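Local coordinates for PspGI restriction endonuclease (Pyrococcus sp. GI-H, PDB 3BM3), which recognises a specific DNA sequence and cuts it as a restriction endonuclease, in a complex in which bases are flipped out of the helix, at a contact of chain A with DNA and the interface of chains A and B. Residues are numbered along the deposited sequence; one frame, centred on the assembly and turned at random. Chains: chain A/B, PspGI restriction endonuclease.

Contact 1: a contact of chain A with DNA. Residues chain A 94-95, 97-98. With nucleotides of chain D; nucleotides of chain C.
A:Gln94, A:Ala95 and A:Ser98 line the side of helix 85-115 that meets DA10 and DT11 of chain C, while the carbonyl oxygen of A:Phe97 lies near the deoxyribose C2' of DC4 of chain D. At DA10, the CB of A:Gln94 packs 3.5 Å from the sugar oxygen O4', a slight van der Waals contact, and its amide oxygen OE1 turns back to the in-plane edge of the A:Phe97 ring. Next comes the link to DT11, where the methyl of A:Ala95 lies 3.3 Å from O3' of DA10; so small a side chain lets the helix come close to the backbone. At DT11, OG of A:Ser98, anti to the backbone N (chi1 -178°), points at the sugar oxygen O4' and donates a hydrogen bond of 2.9 Å. The helix backbone separately puts CB 3.5 Å from both N3 of DA10 and O2 of DC4, minor-groove edges of two bases, each paired with another partner. Replacing the serine by an alanine would probably leave O4' of DT11 without this donor and weaken the hold on that sugar. With A:Ala95 and A:Ser98 as its small residues, the site probably helps to position the duplex; the side chains described make no base-specific bond.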
loop_
_atom_site.group_PDB
_atom_site.type_symbol
_atom_site.label_atom_id
_atom_site.label_comp_id
_atom_site.label_asym_id
_atom_site.label_seq_id
_atom_site.Cartn_x
_atom_site.Cartn_y
_atom_site.Cartn_z
ATOM N N GLN A 94 -9.376 -1.454 11.608
ATOM C CA GLN A 94 -7.930 -1.260 11.652
ATOM C C GLN A 94 -7.228 -2.462 12.287
ATOM O O GLN A 94 -6.179 -2.902 11.825
ATOM C CB GLN A 94 -7.602 0.071 12.320
ATOM C CG GLN A 94 -8.142 1.248 11.567
ATOM C CD GLN A 94 -7.409 1.562 10.281
ATOM O OE1 GLN A 94 -7.278 0.698 9.412
ATOM N NE2 GLN A 94 -6.935 2.778 10.156
ATOM N N ALA A 95 -7.829 -2.997 13.344
ATOM C CA ALA A 95 -7.368 -4.266 13.942
ATOM C C ALA A 95 -7.403 -5.392 12.949
ATOM O O ALA A 95 -6.470 -6.171 12.857
ATOM C CB ALA A 95 -8.192 -4.601 15.189
ATOM N N PHE A 97 -7.230 -5.267 9.655
ATOM C CA PHE A 97 -6.184 -5.123 8.646
ATOM C C PHE A 97 -4.873 -5.625 9.240
ATOM O O PHE A 97 -4.217 -6.497 8.692
ATOM C CB PHE A 97 -6.057 -3.665 8.271
ATOM C CG PHE A 97 -7.140 -3.171 7.323
ATOM C CD1 PHE A 97 -7.496 -3.939 6.212
ATOM C CD2 PHE A 97 -7.709 -1.931 7.475
ATOM C CE1 PHE A 97 -8.408 -3.455 5.294
ATOM C CE2 PHE A 97 -8.646 -1.469 6.560
ATOM C CZ PHE A 97 -8.962 -2.223 5.475
ATOM N N SER A 98 -4.497 -5.054 10.375
ATOM C CA SER A 98 -3.204 -5.382 10.981
ATOM C C SER A 98 -3.150 -6.877 11.339
ATOM O O SER A 98 -2.206 -7.595 10.966
ATOM C CB SER A 98 -2.930 -4.495 12.193
ATOM O OG SER A 98 -1.659 -4.807 12.725
ATOM P P DC D 4 4.281 -4.921 5.498
ATOM O OP1 DC D 4 4.921 -6.228 5.208
ATOM O OP2 DC D 4 4.243 -3.867 4.451
ATOM O "O5'" DC D 4 2.793 -5.235 5.968
ATOM C "C5'" DC D 4 2.556 -6.210 6.976
ATOM C "C4'" DC D 4 1.177 -6.023 7.556
ATOM O "O4'" DC D 4 1.079 -4.765 8.235
ATOM C "C3'" DC D 4 0.086 -5.949 6.506
ATOM O "O3'" DC D 4 -0.238 -7.267 6.092
ATOM C "C2'" DC D 4 -1.044 -5.292 7.278
ATOM C "C1'" DC D 4 -0.296 -4.357 8.231
ATOM N N1 DC D 4 -0.329 -2.938 7.863
ATOM C C2 DC D 4 -1.229 -2.096 8.517
ATOM O O2 DC D 4 -2.015 -2.591 9.340
ATOM N N3 DC D 4 -1.220 -0.775 8.232
ATOM C C4 DC D 4 -0.367 -0.293 7.324
ATOM N N4 DC D 4 -0.368 1.019 7.092
ATOM C C5 DC D 4 0.536 -1.139 6.618
ATOM C C6 DC D 4 0.519 -2.440 6.915
ATOM P P DA C 10 -6.860 2.273 17.326
ATOM O OP1 DA C 10 -8.096 2.001 18.116
ATOM O OP2 DA C 10 -5.797 3.116 17.898
ATOM O "O5'" DA C 10 -6.272 0.851 16.940
ATOM C "C5'" DA C 10 -7.081 -0.059 16.215
ATOM C "C4'" DA C 10 -6.279 -1.267 15.803
ATOM O "O4'" DA C 10 -5.303 -0.895 14.808
ATOM C "C3'" DA C 10 -5.501 -1.920 16.937
ATOM O "O3'" DA C 10 -5.571 -3.324 16.775
ATOM C "C2'" DA C 10 -4.084 -1.402 16.747
ATOM C "C1'" DA C 10 -3.991 -1.240 15.238
ATOM N N9 DA C 10 -3.115 -0.156 14.815
ATOM C C8 DA C 10 -3.053 1.112 15.338
ATOM N N7 DA C 10 -2.200 1.894 14.730
ATOM C C5 DA C 10 -1.656 1.085 13.742
ATOM C C6 DA C 10 -0.702 1.331 12.755
ATOM N N6 DA C 10 -0.120 2.518 12.586
ATOM N N1 DA C 10 -0.369 0.310 11.934
ATOM C C2 DA C 10 -0.980 -0.873 12.101
ATOM N N3 DA C 10 -1.910 -1.224 12.991
ATOM C C4 DA C 10 -2.203 -0.184 13.791
ATOM P P DT C 11 -5.077 -4.276 17.953
ATOM O OP1 DT C 11 -5.929 -5.476 17.904
ATOM O OP2 DT C 11 -4.963 -3.497 19.209
ATOM O "O5'" DT C 11 -3.612 -4.681 17.482
ATOM C "C5'" DT C 11 -3.425 -5.462 16.307
ATOM C "C4'" DT C 11 -1.986 -5.374 15.861
ATOM O "O4'" DT C 11 -1.671 -4.026 15.479
ATOM C "C3'" DT C 11 -0.974 -5.691 16.954
ATOM O "O3'" DT C 11 -0.795 -7.109 17.027
ATOM C "C2'" DT C 11 0.266 -4.928 16.508
ATOM C "C1'" DT C 11 -0.258 -3.916 15.484
ATOM N N1 DT C 11 0.088 -2.508 15.729
ATOM C C2 DT C 11 0.908 -1.900 14.811
ATOM O O2 DT C 11 1.375 -2.491 13.849
ATOM N N3 DT C 11 1.163 -0.578 15.057
ATOM C C4 DT C 11 0.703 0.179 16.114
ATOM O O4 DT C 11 1.009 1.366 16.194
ATOM C C5 DT C 11 -0.133 -0.531 17.059
ATOM C C7 DT C 11 -0.660 0.202 18.251
ATOM C C6 DT C 11 -0.396 -1.822 16.822
#

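Contact 2: the interface of chains A and B. Residues chain A 129-130; chain B 229, 231, 233-234.
A:Tyr130 turns one ring face toward B:Phe234, with B:Ile229 and B:Asp231 at the rim on the same side, in a loop-to-loop part of the two-fold interface of this EcoRII-like endonuclease, a member of the PD-(D/E)XK nuclease superfamily. The CB of B:Phe234 sits 3.8 Å above the tyrosine plane, toward the rim. Its phenyl edge comes up on the same side, near the phenol end, CD1 lying 3.3 Å from CZ of A:Tyr130, with the two ring planes inclined to each other and not stacked. On that side again, by the root of the ring, the branch methyl CG2 of B:Ile229 reaches CD1 of A:Tyr130 at 3.5 Å. The CD2 rim passes beside B:Asp231, whose CB is 3.8 Å from CD2. A broad aromatic suits this place because its face and rim together can meet three residues. Its CG stands between the backbone N and the carbonyl carbon (chi1 50°), which swings the ring across to chain B. In the second shell, the backbone N of B:Asn233 donates at 2.9 Å to OD2 of B:Asp231, which accepts through its anti lone pair, helping to fix the carboxylate. A:Asp129 brings OD2 within 4.7 Å of OD1 of B:Asp231, a nearness of like charges that could raise the proton affinity of one of them.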
loop_
_atom_site.group_PDB
_atom_site.type_symbol
_atom_site.label_atom_id
_atom_site.label_comp_id
_atom_site.label_asym_id
_atom_site.label_seq_id
_atom_site.Cartn_x
_atom_site.Cartn_y
_atom_site.Cartn_z
ATOM N N ASP A 129 24.505 3.650 6.448
ATOM C CA ASP A 129 25.313 3.583 7.662
ATOM C C ASP A 129 24.749 4.567 8.678
ATOM O O ASP A 129 24.829 4.347 9.890
ATOM C CB ASP A 129 26.780 3.918 7.354
ATOM C CG ASP A 129 27.389 2.976 6.327
ATOM O OD1 ASP A 129 27.343 1.743 6.549
ATOM O OD2 ASP A 129 27.881 3.477 5.282
ATOM N N TYR A 130 24.126 5.620 8.166
ATOM C CA TYR A 130 23.809 6.812 8.957
ATOM C C TYR A 130 22.343 6.930 9.371
ATOM O O TYR A 130 21.974 7.891 10.050
ATOM C CB TYR A 130 24.244 8.062 8.183
ATOM C CG TYR A 130 23.749 8.100 6.759
ATOM C CD1 TYR A 130 22.469 8.547 6.468
ATOM C CD2 TYR A 130 24.556 7.674 5.705
ATOM C CE1 TYR A 130 21.998 8.574 5.173
ATOM C CE2 TYR A 130 24.102 7.709 4.401
ATOM C CZ TYR A 130 22.817 8.155 4.142
ATOM O OH TYR A 130 22.328 8.195 2.850
ATOM N N ILE B 229 22.338 14.580 9.928
ATOM C CA ILE B 229 23.174 13.500 9.407
ATOM C C ILE B 229 24.522 14.028 8.895
ATOM O O ILE B 229 24.576 15.057 8.221
ATOM C CB ILE B 229 22.499 12.773 8.241
ATOM C CG1 ILE B 229 21.134 12.206 8.658
ATOM C CG2 ILE B 229 23.426 11.682 7.704
ATOM C CD1 ILE B 229 20.276 11.815 7.463
ATOM N N ASP B 231 27.949 12.184 7.012
ATOM C CA ASP B 231 28.581 10.988 6.485
ATOM C C ASP B 231 29.101 11.315 5.090
ATOM O O ASP B 231 28.378 11.874 4.262
ATOM C CB ASP B 231 27.578 9.825 6.431
ATOM C CG ASP B 231 28.240 8.498 6.182
ATOM O OD1 ASP B 231 28.355 7.718 7.148
ATOM O OD2 ASP B 231 28.647 8.227 5.030
ATOM N N ASN B 233 29.273 9.572 2.570
ATOM C CA ASN B 233 28.389 9.003 1.553
ATOM C C ASN B 233 27.014 9.627 1.547
ATOM O O ASN B 233 26.152 9.241 0.727
ATOM C CB ASN B 233 28.197 7.510 1.793
ATOM C CG ASN B 233 29.400 6.724 1.412
ATOM O OD1 ASN B 233 29.834 6.771 0.260
ATOM N ND2 ASN B 233 29.965 5.999 2.373
ATOM N N PHE B 234 26.775 10.547 2.483
ATOM C CA PHE B 234 25.493 11.240 2.549
ATOM C C PHE B 234 25.629 12.602 1.880
ATOM O O PHE B 234 26.224 13.529 2.404
ATOM C CB PHE B 234 24.980 11.363 3.978
ATOM C CG PHE B 234 23.620 11.979 4.068
ATOM C CD1 PHE B 234 22.545 11.346 3.500
ATOM C CD2 PHE B 234 23.428 13.193 4.703
ATOM C CE1 PHE B 234 21.280 11.899 3.559
ATOM C CE2 PHE B 234 22.145 13.744 4.778
ATOM C CZ PHE B 234 21.091 13.090 4.212
#

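Contact 3: the interface of chains A and B. Residues chain A 127-128, 133-135, 176; chain B 167, 199, 203.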
loop_
_atom_site.group_PDB
_atom_site.type_symbol
_atom_site.label_atom_id
_atom_site.label_comp_id
_atom_site.label_asym_id
_atom_site.label_seq_id
_atom_site.Cartn_x
_atom_site.Cartn_y
_atom_site.Cartn_z
ATOM N N ILE A 127 20.219 0.009 5.167
ATOM C CA ILE A 127 20.589 0.460 3.850
ATOM C C ILE A 127 21.662 1.506 3.894
ATOM O O ILE A 127 22.520 1.539 3.004
ATOM C CB ILE A 127 19.354 1.032 3.103
ATOM C CG1 ILE A 127 18.276 -0.055 2.940
ATOM C CG2 ILE A 127 19.740 1.564 1.761
ATOM C CD1 ILE A 127 18.796 -1.328 2.311
ATOM N N TYR A 128 21.575 2.368 4.897
ATOM C CA TYR A 128 22.513 3.464 5.106
ATOM C C TYR A 128 23.212 3.323 6.432
ATOM O O TYR A 128 22.586 2.968 7.421
ATOM C CB TYR A 128 21.731 4.771 5.103
ATOM C CG TYR A 128 20.926 4.968 3.833
ATOM C CD1 TYR A 128 21.551 5.251 2.638
ATOM C CD2 TYR A 128 19.542 4.866 3.824
ATOM C CE1 TYR A 128 20.838 5.437 1.459
ATOM C CE2 TYR A 128 18.825 5.028 2.651
ATOM C CZ TYR A 128 19.473 5.339 1.468
ATOM O OH TYR A 128 18.771 5.532 0.292
ATOM N N GLU A 133 16.982 2.918 10.059
ATOM C CA GLU A 133 15.850 2.341 9.345
ATOM C C GLU A 133 16.287 1.697 8.034
ATOM O O GLU A 133 17.285 2.095 7.438
ATOM C CB GLU A 133 14.754 3.382 9.114
ATOM C CG GLU A 133 13.407 2.761 8.830
ATOM C CD GLU A 133 13.108 1.546 9.717
ATOM O OE1 GLU A 133 12.839 1.713 10.943
ATOM O OE2 GLU A 133 13.170 0.411 9.194
ATOM N N GLY A 134 15.542 0.693 7.589
ATOM C CA GLY A 134 15.953 -0.058 6.424
ATOM C C GLY A 134 14.813 -0.852 5.857
ATOM O O GLY A 134 13.642 -0.559 6.102
ATOM N N GLU A 135 15.166 -1.852 5.073
ATOM C CA GLU A 135 14.186 -2.692 4.464
ATOM C C GLU A 135 13.880 -3.902 5.346
ATOM O O GLU A 135 14.755 -4.409 6.073
ATOM C CB GLU A 135 14.605 -3.077 3.070
ATOM C CG GLU A 135 14.737 -1.906 2.158
ATOM C CD GLU A 135 13.445 -1.109 2.079
ATOM O OE1 GLU A 135 12.456 -1.658 1.599
ATOM O OE2 GLU A 135 13.438 0.042 2.562
ATOM N N ILE A 176 15.380 -1.118 -3.734
ATOM C CA ILE A 176 16.237 -0.572 -2.693
ATOM C C ILE A 176 17.335 -1.572 -2.316
ATOM O O ILE A 176 18.503 -1.222 -2.226
ATOM C CB ILE A 176 15.429 -0.172 -1.474
ATOM C CG1 ILE A 176 14.494 0.991 -1.874
ATOM C CG2 ILE A 176 16.329 0.279 -0.318
ATOM C CD1 ILE A 176 13.352 1.180 -0.839
ATOM N N TRP B 167 4.804 4.655 0.235
ATOM C CA TRP B 167 5.799 5.325 -0.597
ATOM C C TRP B 167 6.607 4.321 -1.427
ATOM O O TRP B 167 7.042 4.630 -2.532
ATOM C CB TRP B 167 6.760 6.138 0.269
ATOM C CG TRP B 167 7.504 5.402 1.244
ATOM C CD1 TRP B 167 7.150 5.172 2.538
ATOM C CD2 TRP B 167 8.767 4.777 1.065
ATOM N NE1 TRP B 167 8.101 4.470 3.184
ATOM C CE2 TRP B 167 9.133 4.222 2.315
ATOM C CE3 TRP B 167 9.659 4.711 0.006
ATOM C CZ2 TRP B 167 10.333 3.546 2.506
ATOM C CZ3 TRP B 167 10.863 4.073 0.202
ATOM C CH2 TRP B 167 11.185 3.486 1.431
ATOM N N TYR B 199 13.667 8.521 6.172
ATOM C CA TYR B 199 14.134 7.364 5.425
ATOM C C TYR B 199 13.396 7.240 4.111
ATOM O O TYR B 199 13.996 6.958 3.083
ATOM C CB TYR B 199 14.012 6.099 6.240
ATOM C CG TYR B 199 14.370 4.855 5.476
ATOM C CD1 TYR B 199 15.706 4.514 5.244
ATOM C CD2 TYR B 199 13.384 4.034 4.960
ATOM C CE1 TYR B 199 16.044 3.396 4.518
ATOM C CE2 TYR B 199 13.695 2.883 4.246
ATOM C CZ TYR B 199 15.051 2.574 4.024
ATOM O OH TYR B 199 15.394 1.450 3.336
ATOM N N ALA B 203 15.430 7.205 0.729
ATOM C CA ALA B 203 15.272 5.987 -0.061
ATOM C C ALA B 203 14.652 6.229 -1.420
ATOM O O ALA B 203 15.113 5.702 -2.413
ATOM C CB ALA B 203 14.513 4.916 0.721
#
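Strand 134-135 of chain A and the residues leading into it, with the loop after strand 125-126, receive helix 198-205 of chain B, while helices 167-181 of the two chains meet beside them; this is the dimer face of an EcoRII-like nuclease. B:Tyr199 fills the join. A tyrosine suits it, pairing a flat ring that packs on backbone with a hydroxyl that a carboxylate can accept. That hydroxyl donates a short hydrogen bond of 2.5 Å to OE2 of A:Glu135, entering at the anti lone pair, and the carboxylate lies at the ring's edge with the planes only 19° apart. Placing CG anti to the backbone N (chi1 175°) carries the ring along its own helix so that its hydroxyl end reaches chain A. One ring face meets A:Gly134, whose CA lies 3.7 Å from CZ of B:Tyr199; the lack of a side chain suits this approach. The adjoining A:Glu133 is poorly ordered. The opposite face is backed by the methyl of B:Ala203 from the next helical turn. A:Tyr128 adds a rim contact, its CE2 3.7 Å from CE1 of B:Tyr199, and its OH reaches CA of B:Ala203 at 3.5 Å, an approach that a small residue permits. Farther along, CD1 of A:Ile176 touches the benzo end of B:Trp167, 3.9 Å from CH2.

Contacts 2 and 3 are neighbours in one two-fold interface, with C-alpha centres about 13 Å apart. The chain A loop after strand 125-126 serves both: A:Tyr128 turns to contact 3, while the adjoining A:Asp129 and A:Tyr130 turn to contact 2. Contact 1 lies on helix 85-115, about 24 Å from contact 3 and 35 Å from contact 2, measured between the same kind of centres, and shares no residue with them. The DNA contact described here is thus well separated from these two patches. Pairing the subunits probably sets the two copies of contact 1 in a fixed relation around the duplex.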